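PDB 3ODT: protein DOA1 from Saccharomyces cerevisiae, which probably binds ubiquitin through its WD40 beta-propeller domain and takes part in regulating the turnover of F-box proteins. Local coordinates for residues L62-E70 against G105-Q113; I199-L209 against T220-I231. One frame throughout, in Å; residues are numbered along the deposited sequence.

Contact 1. Residues L62-E70 against G105-Q113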
loop_
_atom_site.group_PDB
_atom_site.type_symbol
_atom_site.label_atom_id
_atom_site.label_comp_id
_atom_site.label_asym_id
_atom_site.label_seq_id
_atom_site.Cartn_x
_atom_site.Cartn_y
_atom_site.Cartn_z
ATOM N N LEU A 62 -8.213 11.129 -2.820
ATOM C CA LEU A 62 -8.168 9.726 -2.420
ATOM C C LEU A 62 -6.692 9.320 -2.326
ATOM O O LEU A 62 -5.893 9.555 -3.256
ATOM C CB LEU A 62 -8.936 8.842 -3.396
ATOM C CG LEU A 62 -10.432 9.123 -3.512
ATOM C CD1 LEU A 62 -11.067 8.204 -4.521
ATOM C CD2 LEU A 62 -11.070 8.958 -2.140
ATOM N N ASN A 63 -6.357 8.728 -1.180
ATOM C CA ASN A 63 -4.988 8.391 -0.801
ATOM C C ASN A 63 -4.699 6.926 -0.570
ATOM O O ASN A 63 -3.544 6.517 -0.527
ATOM C CB ASN A 63 -4.592 9.202 0.418
ATOM C CG ASN A 63 -4.465 10.683 0.103
ATOM O OD1 ASN A 63 -3.835 11.051 -0.879
ATOM N ND2 ASN A 63 -5.095 11.535 0.926
ATOM N N SER A 64 -5.753 6.125 -0.439
ATOM C CA SER A 64 -5.597 4.715 -0.140
ATOM C C SER A 64 -6.683 3.883 -0.841
ATOM O O SER A 64 -7.827 4.338 -1.052
ATOM C CB SER A 64 -5.621 4.512 1.375
ATOM O OG SER A 64 -6.812 5.011 1.935
ATOM N N VAL A 65 -6.314 2.646 -1.145
ATOM C CA VAL A 65 -7.218 1.686 -1.770
ATOM C C VAL A 65 -6.793 0.283 -1.344
ATOM O O VAL A 65 -5.604 0.028 -1.062
ATOM C CB VAL A 65 -7.173 1.801 -3.335
ATOM C CG1 VAL A 65 -5.832 1.307 -3.890
ATOM C CG2 VAL A 65 -8.347 1.098 -4.013
ATOM N N CYS A 66 -7.778 -0.614 -1.279
ATOM C CA CYS A 66 -7.525 -2.045 -1.156
ATOM C C CYS A 66 -8.695 -2.781 -1.784
ATOM O O CYS A 66 -9.664 -2.160 -2.250
ATOM C CB CYS A 66 -7.285 -2.475 0.292
ATOM S SG CYS A 66 -8.731 -2.401 1.363
ATOM N N TYR A 67 -8.606 -4.103 -1.789
ATOM C CA TYR A 67 -9.579 -4.917 -2.492
ATOM C C TYR A 67 -10.054 -6.043 -1.571
ATOM O O TYR A 67 -9.247 -6.824 -1.063
ATOM C CB TYR A 67 -8.981 -5.492 -3.775
ATOM C CG TYR A 67 -9.924 -6.418 -4.525
ATOM C CD1 TYR A 67 -11.167 -5.966 -4.962
ATOM C CD2 TYR A 67 -9.568 -7.735 -4.817
ATOM C CE1 TYR A 67 -12.020 -6.781 -5.632
ATOM C CE2 TYR A 67 -10.427 -8.558 -5.500
ATOM C CZ TYR A 67 -11.668 -8.077 -5.894
ATOM O OH TYR A 67 -12.567 -8.876 -6.575
ATOM N N ASP A 68 -11.364 -6.056 -1.322
ATOM C CA ASP A 68 -12.033 -7.113 -0.583
ATOM C C ASP A 68 -12.438 -8.140 -1.637
ATOM O O ASP A 68 -13.364 -7.944 -2.432
ATOM C CB ASP A 68 -13.246 -6.573 0.181
ATOM C CG ASP A 68 -14.093 -7.673 0.844
ATOM O OD1 ASP A 68 -14.071 -8.859 0.402
ATOM O OD2 ASP A 68 -14.830 -7.338 1.812
ATOM N N SER A 69 -11.694 -9.239 -1.649
ATOM C CA SER A 69 -11.806 -10.254 -2.678
ATOM C C SER A 69 -13.019 -11.188 -2.509
ATOM O O SER A 69 -13.358 -11.951 -3.423
ATOM C CB SER A 69 -10.518 -11.078 -2.695
ATOM O OG SER A 69 -10.169 -11.535 -1.385
ATOM N N GLU A 70 -13.683 -11.167 -1.366
ATOM C CA GLU A 70 -14.904 -11.986 -1.267
ATOM C C GLU A 70 -16.150 -11.180 -1.684
ATOM O O GLU A 70 -16.959 -11.644 -2.500
ATOM C CB GLU A 70 -15.050 -12.642 0.123
ATOM C CG GLU A 70 -14.055 -13.819 0.311
ATOM C CD GLU A 70 -14.286 -14.664 1.551
ATOM O OE1 GLU A 70 -15.237 -14.380 2.326
ATOM O OE2 GLU A 70 -13.494 -15.632 1.752
ATOM N N GLY A 105 -9.626 11.984 10.379
ATOM C CA GLY A 105 -8.648 12.611 9.530
ATOM C C GLY A 105 -8.406 11.736 8.315
ATOM O O GLY A 105 -9.006 10.667 8.148
ATOM N N ASN A 106 -7.488 12.199 7.484
ATOM C CA ASN A 106 -7.125 11.555 6.222
ATOM C C ASN A 106 -6.925 10.063 6.439
ATOM O O ASN A 106 -6.186 9.672 7.351
ATOM C CB ASN A 106 -5.838 12.170 5.692
ATOM C CG ASN A 106 -5.390 11.562 4.388
ATOM O OD1 ASN A 106 -6.205 11.170 3.538
ATOM N ND2 ASN A 106 -4.060 11.485 4.208
ATOM N N VAL A 107 -7.549 9.255 5.584
ATOM C CA VAL A 107 -7.308 7.827 5.574
ATOM C C VAL A 107 -6.176 7.573 4.586
ATOM O O VAL A 107 -6.382 7.587 3.379
ATOM C CB VAL A 107 -8.563 7.030 5.202
ATOM C CG1 VAL A 107 -8.264 5.545 5.274
ATOM C CG2 VAL A 107 -9.713 7.389 6.149
ATOM N N CYS A 108 -4.979 7.383 5.137
ATOM C CA CYS A 108 -3.761 7.298 4.331
ATOM C C CYS A 108 -3.301 5.892 3.991
ATOM O O CYS A 108 -2.356 5.746 3.206
ATOM C CB CYS A 108 -2.593 8.060 4.979
ATOM S SG CYS A 108 -2.299 7.648 6.670
ATOM N N SER A 109 -3.937 4.870 4.573
ATOM C CA SER A 109 -3.626 3.504 4.199
ATOM C C SER A 109 -4.824 2.615 4.388
ATOM O O SER A 109 -5.645 2.850 5.277
ATOM C CB SER A 109 -2.425 2.957 4.979
ATOM O OG SER A 109 -2.774 2.618 6.310
ATOM N N LEU A 110 -4.897 1.572 3.558
ATOM C CA LEU A 110 -5.947 0.573 3.632
ATOM C C LEU A 110 -5.323 -0.775 3.309
ATOM O O LEU A 110 -4.443 -0.887 2.432
ATOM C CB LEU A 110 -7.086 0.841 2.633
ATOM C CG LEU A 110 -8.087 1.893 3.064
ATOM C CD1 LEU A 110 -8.983 2.261 1.898
ATOM C CD2 LEU A 110 -8.924 1.382 4.247
ATOM N N SER A 111 -5.803 -1.812 3.987
ATOM C CA SER A 111 -5.391 -3.179 3.700
ATOM C C SER A 111 -6.551 -4.117 4.033
ATOM O O SER A 111 -7.348 -3.838 4.920
ATOM C CB SER A 111 -4.161 -3.521 4.545
ATOM O OG SER A 111 -3.568 -4.721 4.093
ATOM N N PHE A 112 -6.623 -5.229 3.308
ATOM C CA PHE A 112 -7.611 -6.251 3.538
ATOM C C PHE A 112 -6.941 -7.615 3.641
ATOM O O PHE A 112 -6.098 -7.993 2.820
ATOM C CB PHE A 112 -8.640 -6.255 2.406
ATOM C CG PHE A 112 -9.664 -7.329 2.509
ATOM C CD1 PHE A 112 -10.850 -7.097 3.183
ATOM C CD2 PHE A 112 -9.476 -8.568 1.909
ATOM C CE1 PHE A 112 -11.833 -8.094 3.252
ATOM C CE2 PHE A 112 -10.454 -9.553 1.986
ATOM C CZ PHE A 112 -11.618 -9.309 2.675
ATOM N N GLN A 113 -7.327 -8.338 4.676
ATOM C CA GLN A 113 -6.877 -9.703 4.850
ATOM C C GLN A 113 -7.920 -10.533 5.600
ATOM O O GLN A 113 -8.346 -10.154 6.677
ATOM C CB GLN A 113 -5.568 -9.684 5.626
ATOM C CG GLN A 113 -4.716 -10.924 5.447
ATOM C CD GLN A 113 -3.317 -10.676 5.887
ATOM O OE1 GLN A 113 -2.577 -9.936 5.239
ATOM N NE2 GLN A 113 -2.948 -11.249 7.020
#
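Strands 62-68 and 107-113 run side by side in the same direction, their axes 5.1 Å apart at closest and 8° from parallel, with S64 abreast of S109; the two bonds between them both use side chains. At the N-terminal end N63 and N106 meet through their amides, which stand 79° apart. N63 ND2 gives a hydrogen to N106 OD1 at 2.9 Å, the acceptor lying close to the N63 amide plane; N106 reaches it because its CG is anti to the backbone N. S64 OG donates to V107 O at 3.0 Å, arriving above the plane of that carbonyl and not on a lone pair. The same hydroxyl oxygen lies 3.5 Å from L110 CD1, and S64 CB rests against the backbone of S109. Next along, C66 SG settles between L110 CB and F112 CB, 3.9 Å from the former. At the far end the F112 ring, also swung anti to its backbone N, spreads beneath D68: CA of D68 sits almost exactly over the ring centre, 3.7 Å away, a CH-pi contact. The D68 carboxylate stacks over the CE1-CZ side of the ring, the planes 24° apart. Its OD1 accepts from E70 N at 2.9 Å, an Asx turn that steadies the carboxylate above the ring, and K71 N also donates to it. Classic bulges, N63-S64 facing G77 and C108-S109 facing G120, interrupt both strands near their starts. D23 of strand 21-26 holds V65 N from the next sheet. Innermost strands lie parallel and meet through side chains in this way between adjacent blades of a beta-propeller, here of the WD40 family, lining its central channel.

Contact 2. Residues I199-L209 against T220-I231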
loop_
_atom_site.group_PDB
_atom_site.type_symbol
_atom_site.label_atom_id
_atom_site.label_comp_id
_atom_site.label_asym_id
_atom_site.label_seq_id
_atom_site.Cartn_x
_atom_site.Cartn_y
_atom_site.Cartn_z
ATOM N N ILE A 199 8.826 -6.169 7.529
ATOM C CA ILE A 199 9.690 -5.145 6.973
ATOM C C ILE A 199 9.013 -3.803 7.131
ATOM O O ILE A 199 7.790 -3.696 7.042
ATOM C CB ILE A 199 10.100 -5.408 5.522
ATOM C CG1 ILE A 199 8.879 -5.551 4.640
ATOM C CG2 ILE A 199 10.888 -6.713 5.450
ATOM C CD1 ILE A 199 9.231 -5.463 3.138
ATOM N N SER A 200 9.799 -2.765 7.381
ATOM C CA SER A 200 9.276 -1.415 7.480
ATOM C C SER A 200 10.139 -0.514 6.605
ATOM O O SER A 200 11.292 -0.834 6.305
ATOM C CB SER A 200 9.341 -0.912 8.917
ATOM O OG SER A 200 10.653 -1.040 9.419
ATOM N N CYS A 201 9.576 0.613 6.203
ATOM C CA CYS A 201 10.327 1.637 5.499
ATOM C C CYS A 201 9.961 3.006 6.027
ATOM O O CYS A 201 8.919 3.180 6.700
ATOM C CB CYS A 201 10.085 1.561 3.979
ATOM S SG CYS A 201 8.433 2.032 3.450
ATOM N N SER A 202 10.807 3.983 5.708
ATOM C CA SER A 202 10.770 5.235 6.412
ATOM C C SER A 202 11.233 6.438 5.589
ATOM O O SER A 202 11.881 6.303 4.541
ATOM C CB SER A 202 11.644 5.042 7.664
ATOM O OG SER A 202 11.984 6.232 8.355
ATOM N N ASN A 203 10.911 7.629 6.083
ATOM C CA ASN A 203 11.470 8.848 5.520
ATOM C C ASN A 203 12.997 8.905 5.652
ATOM O O ASN A 203 13.621 9.712 4.997
ATOM C CB ASN A 203 10.901 10.074 6.230
ATOM C CG ASN A 203 9.482 10.430 5.781
ATOM O OD1 ASN A 203 8.825 9.686 5.033
ATOM N ND2 ASN A 203 9.009 11.582 6.246
ATOM N N ASP A 204 13.578 8.037 6.474
ATOM C CA ASP A 204 15.030 7.983 6.618
ATOM C C ASP A 204 15.720 7.339 5.417
ATOM O O ASP A 204 16.937 7.256 5.372
ATOM C CB ASP A 204 15.449 7.289 7.921
ATOM C CG ASP A 204 15.121 5.785 7.947
ATOM O OD1 ASP A 204 14.697 5.224 6.896
ATOM O OD2 ASP A 204 15.287 5.156 9.017
ATOM N N GLY A 205 14.940 6.903 4.434
ATOM C CA GLY A 205 15.503 6.318 3.240
ATOM C C GLY A 205 15.773 4.835 3.314
ATOM O O GLY A 205 16.251 4.274 2.352
ATOM N N LEU A 206 15.434 4.195 4.429
ATOM C CA LEU A 206 15.818 2.813 4.687
ATOM C C LEU A 206 14.599 1.904 4.718
ATOM O O LEU A 206 13.494 2.329 5.047
ATOM C CB LEU A 206 16.578 2.693 6.029
ATOM C CG LEU A 206 17.846 3.538 6.152
ATOM C CD1 LEU A 206 18.450 3.506 7.549
ATOM C CD2 LEU A 206 18.868 3.059 5.102
ATOM N N ILE A 207 14.851 0.645 4.390
ATOM C CA ILE A 207 13.934 -0.465 4.574
ATOM C C ILE A 207 14.650 -1.413 5.502
ATOM O O ILE A 207 15.844 -1.593 5.377
ATOM C CB ILE A 207 13.672 -1.181 3.248
ATOM C CG1 ILE A 207 13.218 -0.169 2.184
ATOM C CG2 ILE A 207 12.692 -2.315 3.452
ATOM C CD1 ILE A 207 13.373 -0.681 0.767
ATOM N N LYS A 208 13.938 -1.960 6.465
ATOM C CA LYS A 208 14.523 -2.874 7.435
ATOM C C LYS A 208 13.639 -4.111 7.674
ATOM O O LYS A 208 12.403 -4.008 7.756
ATOM C CB LYS A 208 14.777 -2.148 8.760
ATOM C CG LYS A 208 15.721 -0.996 8.619
ATOM C CD LYS A 208 16.201 -0.426 9.952
ATOM C CE LYS A 208 16.962 0.851 9.738
ATOM N NZ LYS A 208 17.656 1.323 10.962
ATOM N N LEU A 209 14.293 -5.265 7.805
ATOM C CA LEU A 209 13.664 -6.517 8.199
ATOM C C LEU A 209 13.857 -6.661 9.703
ATOM O O LEU A 209 14.976 -6.528 10.204
ATOM C CB LEU A 209 14.347 -7.669 7.459
ATOM C CG LEU A 209 13.903 -9.059 7.883
ATOM C CD1 LEU A 209 12.443 -9.317 7.525
ATOM C CD2 LEU A 209 14.789 -10.069 7.221
ATOM N N THR A 220 19.181 -4.464 6.792
ATOM C CA THR A 220 18.873 -3.125 6.332
ATOM C C THR A 220 19.125 -3.075 4.812
ATOM O O THR A 220 20.140 -3.565 4.322
ATOM C CB THR A 220 19.733 -2.086 7.061
ATOM O OG1 THR A 220 19.477 -2.146 8.465
ATOM C CG2 THR A 220 19.415 -0.711 6.592
ATOM N N TYR A 221 18.170 -2.501 4.089
ATOM C CA TYR A 221 18.252 -2.382 2.631
ATOM C C TYR A 221 18.428 -0.916 2.287
ATOM O O TYR A 221 17.483 -0.124 2.376
ATOM C CB TYR A 221 16.988 -2.965 1.978
ATOM C CG TYR A 221 16.595 -4.343 2.511
ATOM C CD1 TYR A 221 15.840 -4.472 3.679
ATOM C CD2 TYR A 221 16.953 -5.512 1.832
ATOM C CE1 TYR A 221 15.487 -5.709 4.192
ATOM C CE2 TYR A 221 16.605 -6.772 2.344
ATOM C CZ TYR A 221 15.859 -6.847 3.513
ATOM O OH TYR A 221 15.468 -8.066 3.982
ATOM N N GLU A 222 19.665 -0.565 1.967
ATOM C CA GLU A 222 20.088 0.815 1.762
ATOM C C GLU A 222 20.239 1.155 0.288
ATOM O O GLU A 222 20.810 0.391 -0.489
ATOM C CB GLU A 222 21.442 1.025 2.457
ATOM C CG GLU A 222 22.002 2.435 2.366
ATOM C CD GLU A 222 23.028 2.720 3.459
ATOM O OE1 GLU A 222 23.604 1.749 4.007
ATOM O OE2 GLU A 222 23.247 3.913 3.781
ATOM N N GLY A 223 19.741 2.324 -0.100
ATOM C CA GLY A 223 19.967 2.810 -1.455
ATOM C C GLY A 223 19.018 3.924 -1.877
ATOM O O GLY A 223 19.416 4.803 -2.624
ATOM N N HIS A 224 17.775 3.913 -1.418
ATOM C CA HIS A 224 16.896 5.030 -1.745
ATOM C C HIS A 224 17.520 6.337 -1.285
ATOM O O HIS A 224 18.106 6.413 -0.204
ATOM C CB HIS A 224 15.526 4.878 -1.107
ATOM C CG HIS A 224 14.594 4.012 -1.868
ATOM N ND1 HIS A 224 14.034 4.412 -3.058
ATOM C CD2 HIS A 224 14.097 2.783 -1.602
ATOM C CE1 HIS A 224 13.236 3.451 -3.502
ATOM N NE2 HIS A 224 13.239 2.463 -2.623
ATOM N N GLU A 225 17.366 7.370 -2.111
ATOM C CA GLU A 225 18.026 8.641 -1.854
ATOM C C GLU A 225 17.115 9.654 -1.197
ATOM O O GLU A 225 17.557 10.778 -0.876
ATOM C CB GLU A 225 18.584 9.240 -3.145
ATOM C CG GLU A 225 19.467 8.269 -3.911
ATOM C CD GLU A 225 19.509 8.568 -5.394
ATOM O OE1 GLU A 225 18.490 8.329 -6.093
ATOM O OE2 GLU A 225 20.564 9.048 -5.851
ATOM N N SER A 226 15.862 9.272 -0.985
ATOM C CA SER A 226 14.897 10.126 -0.308
ATOM C C SER A 226 13.972 9.270 0.544
ATOM O O SER A 226 14.339 8.172 0.963
ATOM C CB SER A 226 14.085 10.931 -1.325
ATOM O OG SER A 226 13.514 12.080 -0.725
ATOM N N PHE A 227 12.770 9.774 0.796
ATOM C CA PHE A 227 11.789 9.034 1.557
ATOM C C PHE A 227 11.374 7.752 0.834
ATOM O O PHE A 227 11.225 7.735 -0.408
ATOM C CB PHE A 227 10.520 9.856 1.768
ATOM C CG PHE A 227 10.758 11.221 2.255
ATOM C CD1 PHE A 227 11.796 11.500 3.113
ATOM C CD2 PHE A 227 9.975 12.251 1.805
ATOM C CE1 PHE A 227 12.021 12.773 3.557
ATOM C CE2 PHE A 227 10.206 13.542 2.244
ATOM C CZ PHE A 227 11.231 13.792 3.115
ATOM N N VAL A 228 11.126 6.708 1.615
ATOM C CA VAL A 228 10.568 5.482 1.074
ATOM C C VAL A 228 9.095 5.438 1.464
ATOM O O VAL A 228 8.767 5.433 2.656
ATOM C CB VAL A 228 11.310 4.223 1.537
ATOM C CG1 VAL A 228 10.818 3.026 0.752
ATOM C CG2 VAL A 228 12.815 4.385 1.399
ATOM N N TYR A 229 8.202 5.409 0.465
ATOM C CA TYR A 229 6.769 5.513 0.722
ATOM C C TYR A 229 6.024 4.192 0.799
ATOM O O TYR A 229 4.998 4.108 1.469
ATOM C CB TYR A 229 6.113 6.343 -0.375
ATOM C CG TYR A 229 6.558 7.787 -0.449
ATOM C CD1 TYR A 229 6.671 8.570 0.697
ATOM C CD2 TYR A 229 6.875 8.368 -1.654
ATOM C CE1 TYR A 229 7.068 9.887 0.633
ATOM C CE2 TYR A 229 7.244 9.709 -1.732
ATOM C CZ TYR A 229 7.359 10.443 -0.582
ATOM O OH TYR A 229 7.728 11.743 -0.650
ATOM N N CYS A 230 6.510 3.157 0.100
ATOM C CA CYS A 230 5.712 1.944 -0.016
ATOM C C CYS A 230 6.654 0.782 -0.200
ATOM O O CYS A 230 7.702 0.949 -0.831
ATOM C CB CYS A 230 4.772 2.048 -1.231
ATOM S SG CYS A 230 3.575 0.682 -1.343
ATOM N N ILE A 231 6.314 -0.363 0.404
ATOM C CA ILE A 231 6.986 -1.630 0.198
ATOM C C ILE A 231 5.937 -2.731 0.091
ATOM O O ILE A 231 4.882 -2.670 0.718
ATOM C CB ILE A 231 7.939 -1.991 1.350
ATOM C CG1 ILE A 231 7.265 -1.784 2.701
ATOM C CG2 ILE A 231 9.201 -1.171 1.262
ATOM C CD1 ILE A 231 8.088 -2.160 3.901
#
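The junction between two successive blades of the WD40 propeller is made here: strand 217-222, outermost in one blade, leads through 223-227 into strand 228-233, innermost in the next, so that 220-231 wraps round the hairpin 199-209. On the outer side, within one blade, I207 and Y221 form an antiparallel hydrogen-bonded pair; Y221 N gives a nearly straight bond of 2.8 Å to I207 O, while the return bond is weak. The Y221 ring presents its edge to the I207 backbone and reaches L209, whose CB is 3.7 Å from Y221 OH; that hydroxyl is hydrogen-bonded to K253. Toward the axis, V228 N donates to S202 O at 3.0 Å. G205 N, closing the type I turn from S202 to G205, reaches the same oxygen from the opposite face. Within the turn, the N203 amide lies over one face of the F227 ring, offset toward its rim, the planes 24° apart. V228 divides its methyls: CG1, anti to the backbone N (chi1 -171°), meets C201 CB at 3.6 Å, and CG2 presses on the G205 carbonyl carbon at 3.6 Å. Deeper in, I231 CD1 slides past I199 CG1 at 3.6 Å, and its CG2 faces C201 and I207. H224, held by S241 through NE2, brings its CB to 3.6 Å from G205 O, a buried oxygen with no hydrogen-bond partner in the model. Across the blade boundary V228, I231 and H224 thus pack by apolar contact on C201, I199, G205 and I207, with V228 N to S202 O the hydrogen bond there.

Overall arrangement
Both contacts join neighbouring blades of one propeller, at separate places round the ring. Their centres lie 21 Å apart and their nearest atoms about 8 Å apart, without touching. Along the chain they come in series, 62-70 with 105-113 first and 199-209 with 220-231 later, and they share no sheet. The centre of contact 1 is about 8 Å, and that of contact 2 about 14 Å, from the centre of the chain; the first pairs innermost strands alone, the second extends from an innermost strand to an outermost one. One sheet, 145-179, lies between their blades. These two junctions thus differ in depth, while the ring itself is closed by strand 9-14 pairing with 289-293.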